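Local coordinates for chorismate synthase (Aquifex aeolicus, PDB 1Q1L) that catalyses the last step of chorismate biosynthesis, eliminating phosphate from 5-enolpyruvylshikimate-3-phosphate with the help of reduced FMN, and assembles as a homotetramer, at the interface of chains A and B and the interface of chains A and C. Residues are numbered along the deposited sequence; one frame, centred on the assembly and turned at random. Chains: chain A/B/C, Chorismate synthase.

Contact 1: the interface of chains A and B. Residues chain A 5-6, 11, 145, 258-259, 262, 366; chain B 248.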
loop_
_atom_site.group_PDB
_atom_site.type_symbol
_atom_site.label_atom_id
_atom_site.label_comp_id
_atom_site.label_asym_id
_atom_site.label_seq_id
_atom_site.Cartn_x
_atom_site.Cartn_y
_atom_site.Cartn_z
ATOM N N SER A 5 -1.213 0.482 8.409
ATOM C CA SER A 5 -0.265 0.240 7.285
ATOM C C SER A 5 1.025 1.040 7.456
ATOM O O SER A 5 0.997 2.257 7.632
ATOM C CB SER A 5 -0.927 0.604 5.954
ATOM O OG SER A 5 -0.079 0.303 4.858
ATOM N N LEU A 6 2.153 0.341 7.398
ATOM C CA LEU A 6 3.467 0.959 7.541
ATOM C C LEU A 6 3.883 1.671 6.256
ATOM O O LEU A 6 3.399 1.343 5.175
ATOM C CB LEU A 6 4.499 -0.112 7.909
ATOM C CG LEU A 6 4.550 -0.556 9.375
ATOM C CD1 LEU A 6 3.165 -0.551 9.995
ATOM C CD2 LEU A 6 5.172 -1.938 9.449
ATOM N N PHE A 11 5.714 -6.430 6.902
ATOM C CA PHE A 11 5.796 -7.700 7.579
ATOM C C PHE A 11 4.457 -8.394 7.559
ATOM O O PHE A 11 3.416 -7.760 7.412
ATOM C CB PHE A 11 6.341 -7.526 9.016
ATOM C CG PHE A 11 5.319 -7.077 10.036
ATOM C CD1 PHE A 11 4.497 -7.999 10.670
ATOM C CD2 PHE A 11 5.218 -5.736 10.395
ATOM C CE1 PHE A 11 3.587 -7.597 11.654
ATOM C CE2 PHE A 11 4.312 -5.320 11.376
ATOM C CZ PHE A 11 3.496 -6.252 12.008
ATOM N N ARG A 145 4.033 -10.955 16.784
ATOM C CA ARG A 145 4.169 -9.501 16.769
ATOM C C ARG A 145 5.351 -9.089 17.626
ATOM O O ARG A 145 6.083 -8.157 17.292
ATOM C CB ARG A 145 2.919 -8.820 17.319
ATOM C CG ARG A 145 1.648 -9.031 16.534
ATOM C CD ARG A 145 0.652 -7.952 16.937
ATOM N NE ARG A 145 -0.730 -8.280 16.617
ATOM C CZ ARG A 145 -1.729 -7.410 16.716
ATOM N NH1 ARG A 145 -1.485 -6.166 17.120
ATOM N NH2 ARG A 145 -2.966 -7.778 16.412
ATOM N N GLN A 258 -3.409 3.016 15.763
ATOM C CA GLN A 258 -3.785 1.785 15.085
ATOM C C GLN A 258 -2.992 0.599 15.606
ATOM O O GLN A 258 -3.548 -0.467 15.836
ATOM C CB GLN A 258 -3.567 1.896 13.576
ATOM C CG GLN A 258 -3.703 0.556 12.856
ATOM C CD GLN A 258 -3.862 0.703 11.357
ATOM O OE1 GLN A 258 -3.119 1.445 10.710
ATOM N NE2 GLN A 258 -4.830 -0.014 10.792
ATOM N N ALA A 259 -1.688 0.783 15.773
ATOM C CA ALA A 259 -0.829 -0.297 16.253
ATOM C C ALA A 259 -1.245 -0.797 17.632
ATOM O O ALA A 259 -1.223 -2.003 17.888
ATOM C CB ALA A 259 0.626 0.161 16.282
ATOM N N SER A 262 -4.959 -2.294 17.715
ATOM C CA SER A 262 -5.034 -3.546 16.972
ATOM C C SER A 262 -4.725 -4.743 17.871
ATOM O O SER A 262 -5.018 -5.880 17.519
ATOM C CB SER A 262 -4.068 -3.533 15.774
ATOM O OG SER A 262 -2.715 -3.651 16.184
HETATM N N MSE A 366 4.660 -3.195 19.435
HETATM C CA MSE A 366 3.923 -2.401 18.451
HETATM C C MSE A 366 4.506 -0.997 18.297
HETATM O O MSE A 366 4.631 -0.480 17.181
HETATM C CB MSE A 366 2.441 -2.323 18.833
HETATM C CG MSE A 366 1.728 -3.673 18.815
HETATM SE SE MSE A 366 2.057 -4.699 17.184
HETATM C CE MSE A 366 1.312 -3.460 15.908
ATOM N N TRP B 248 -3.046 -7.820 11.985
ATOM C CA TRP B 248 -3.182 -6.622 12.823
ATOM C C TRP B 248 -3.713 -5.375 12.114
ATOM O O TRP B 248 -4.549 -4.654 12.654
ATOM C CB TRP B 248 -1.840 -6.277 13.494
ATOM C CG TRP B 248 -0.847 -5.638 12.563
ATOM C CD1 TRP B 248 -0.087 -6.266 11.616
ATOM C CD2 TRP B 248 -0.581 -4.233 12.425
ATOM N NE1 TRP B 248 0.628 -5.341 10.893
ATOM C CE2 TRP B 248 0.345 -4.087 11.365
ATOM C CE3 TRP B 248 -1.039 -3.085 13.089
ATOM C CZ2 TRP B 248 0.825 -2.836 10.953
ATOM C CZ3 TRP B 248 -0.565 -1.840 12.680
ATOM C CH2 TRP B 248 0.360 -1.727 11.617
HETATM O O HOH W 1 -5.949 -2.380 12.450
HETATM O O HOH W 2 1.879 -5.326 8.093
#
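The indole of B:Trp248 plugs into a pocket of chain A, and most of what holds it is apolar. A:Leu6 sends one methyl, CD1, to the six-membered ring, 3.4 Å from CZ2 and about as near CH2. At the five-membered ring A:Phe11 arrives tip first, its CZ lying 3.6 Å from CD1 of the indole, the two side chains meeting at about a right angle. Selenomethionine A:Met366 is bent at chi2 (-48°) and chi3 (-61°), which turns its methyl CE onto one indole face toward the rim, 3.7 Å from CE3. The backbone of A:Ala259 and CG of A:Gln258 close in on CZ3 at the far end. A polar group also packs by its flat face: CB of B:Trp248 sits over the centre of the A:Arg145 guanidinium, 3.4 Å from CZ. That guanidinium is held end-on by A:Ser262, NH1 bonding to the hydroxyl OG and NH2 to the carbonyl O, each at 3.0 Å; OG in turn donates to A:Ala259 O. Polar groups of the tryptophan reach chain A through water. Its indole NE1 and the carbonyl O of A:Phe11 share water 2, which sits over the phenyl ring, while water 1 lies 2.7 Å from B:Trp248 O and joins it to the amide NE2 of A:Gln258. This knob-in-pocket contact, repeated by the two-fold with the chains exchanged, helps hold chains A and B together in the tetramer.

Contact 2: the interface of chains A and C. Residues chain A 378-380, 390; chain C 378-380, 390.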
loop_
_atom_site.group_PDB
_atom_site.type_symbol
_atom_site.label_atom_id
_atom_site.label_comp_id
_atom_site.label_asym_id
_atom_site.label_seq_id
_atom_site.Cartn_x
_atom_site.Cartn_y
_atom_site.Cartn_z
ATOM N N LYS A 378 11.918 8.529 7.417
ATOM C CA LYS A 378 12.605 9.813 7.452
ATOM C C LYS A 378 14.039 9.723 6.929
ATOM O O LYS A 378 14.486 10.570 6.156
ATOM C CB LYS A 378 12.625 10.341 8.892
ATOM C CG LYS A 378 13.456 11.596 9.103
ATOM C CD LYS A 378 12.885 12.788 8.354
ATOM C CE LYS A 378 13.661 14.049 8.684
ATOM N NZ LYS A 378 13.145 15.251 7.970
ATOM N N LEU A 379 14.750 8.684 7.357
ATOM C CA LEU A 379 16.143 8.485 6.984
ATOM C C LEU A 379 16.422 7.743 5.676
ATOM O O LEU A 379 17.353 8.094 4.966
ATOM C CB LEU A 379 16.864 7.769 8.131
ATOM C CG LEU A 379 17.526 8.593 9.250
ATOM C CD1 LEU A 379 16.817 9.910 9.478
ATOM C CD2 LEU A 379 17.556 7.751 10.514
ATOM N N GLY A 380 15.621 6.732 5.357
ATOM C CA GLY A 380 15.872 5.949 4.160
ATOM C C GLY A 380 17.078 5.078 4.483
ATOM O O GLY A 380 17.387 4.891 5.661
ATOM N N ARG A 390 22.913 9.525 8.411
ATOM C CA ARG A 390 21.810 10.440 8.136
ATOM C C ARG A 390 21.114 10.868 9.423
ATOM O O ARG A 390 20.588 11.977 9.518
ATOM C CB ARG A 390 20.812 9.783 7.184
ATOM C CG ARG A 390 21.421 9.418 5.843
ATOM C CD ARG A 390 20.436 8.656 4.993
ATOM N NE ARG A 390 21.009 8.255 3.714
ATOM C CZ ARG A 390 20.347 7.573 2.785
ATOM N NH1 ARG A 390 19.084 7.220 2.995
ATOM N NH2 ARG A 390 20.949 7.235 1.649
ATOM N N LYS C 378 15.440 5.388 -1.799
ATOM C CA LYS C 378 16.814 5.167 -1.363
ATOM C C LYS C 378 17.358 6.273 -0.454
ATOM O O LYS C 378 18.023 5.998 0.542
ATOM C CB LYS C 378 17.722 5.036 -2.590
ATOM C CG LYS C 378 19.217 4.989 -2.292
ATOM C CD LYS C 378 19.605 3.732 -1.538
ATOM C CE LYS C 378 21.117 3.644 -1.391
ATOM N NZ LYS C 378 21.558 2.428 -0.650
ATOM N N LEU C 379 17.073 7.520 -0.808
ATOM C CA LEU C 379 17.558 8.663 -0.052
ATOM C C LEU C 379 16.716 9.102 1.135
ATOM O O LEU C 379 17.261 9.454 2.179
ATOM C CB LEU C 379 17.744 9.849 -1.001
ATOM C CG LEU C 379 19.111 10.012 -1.675
ATOM C CD1 LEU C 379 19.792 8.677 -1.850
ATOM C CD2 LEU C 379 18.928 10.719 -3.004
ATOM N N GLY C 380 15.395 9.069 0.987
ATOM C CA GLY C 380 14.532 9.530 2.058
ATOM C C GLY C 380 14.701 11.041 2.075
ATOM O O GLY C 380 15.335 11.590 1.169
ATOM N N ARG C 390 22.544 13.594 1.068
ATOM C CA ARG C 390 22.503 12.140 1.139
ATOM C C ARG C 390 22.914 11.573 -0.215
ATOM O O ARG C 390 23.618 10.567 -0.293
ATOM C CB ARG C 390 21.098 11.666 1.523
ATOM C CG ARG C 390 20.704 12.055 2.943
ATOM C CD ARG C 390 19.316 11.569 3.298
ATOM N NE ARG C 390 18.924 11.981 4.648
ATOM C CZ ARG C 390 17.726 11.761 5.180
ATOM N NH1 ARG C 390 16.794 11.129 4.478
ATOM N NH2 ARG C 390 17.453 12.180 6.411
HETATM O O HOH W 3 20.172 13.402 7.231
HETATM O O HOH W 4 23.554 8.803 1.602
#
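At the centre A:Arg390 and C:Arg390 cross at about a right angle, their CD methylenes 3.6 Å apart, one on each side of the two-fold. Both chains run extended from CG to NE (chi2 175° in A:Arg390), which carries each guanidinium past its twin to the opposite subunit; the two guanidinium planes end up nearly parallel. Beside them, CD1 of C:Leu379 lies 4.0 Å from NH2 of A:Arg390. Farther out the contact becomes polar. NH1 of A:Arg390 donates to two backbone carbonyls: C:Lys378 O across the interface at 2.9 Å, nearly straight and on a lone pair, and A:Leu379 O of its own chain at 2.8 Å. C:Arg390 does the same in reverse. A:Leu379 O and C:Leu379 O, both acceptors, stand 3.1 Å apart, a clash without a hydrogen bond that the nearby guanidinium charges may ease. These carbonyls belong to the C-terminal ends of helices 356-379, whose dipoles would also favour the cations. At the rim, NH2 of A:Arg390 and the carbonyl O of C:Arg390 share water 4, 3.0 Å from NH2; water 3 is its counterpart. An alanine in place of A:Arg390 would probably leave C:Lys378 O and A:Leu379 O without this donor and open a gap beside the CD of C:Arg390. The patch thus ties chains A and C through helix ends and paired arginines, helping to build the tetramer.

The C-alpha centres of contact 1 and contact 2 lie about 23 Å apart, and chain A takes part in both. One helix, 356-379, serves the two: its residue A:Met366 lines contact 1, while A:Lys378 and A:Leu379 at its C-terminal end belong to contact 2. The styles differ, a tryptophan buried in a pocket against arginines capping helix ends. Each contact sits on its own two-fold interface, so together they join chain A to two different neighbours, which fits the homotetramer. Because helix 356-379 contributes to both, the relative placement of the two neighbours is probably fixed in part by this element.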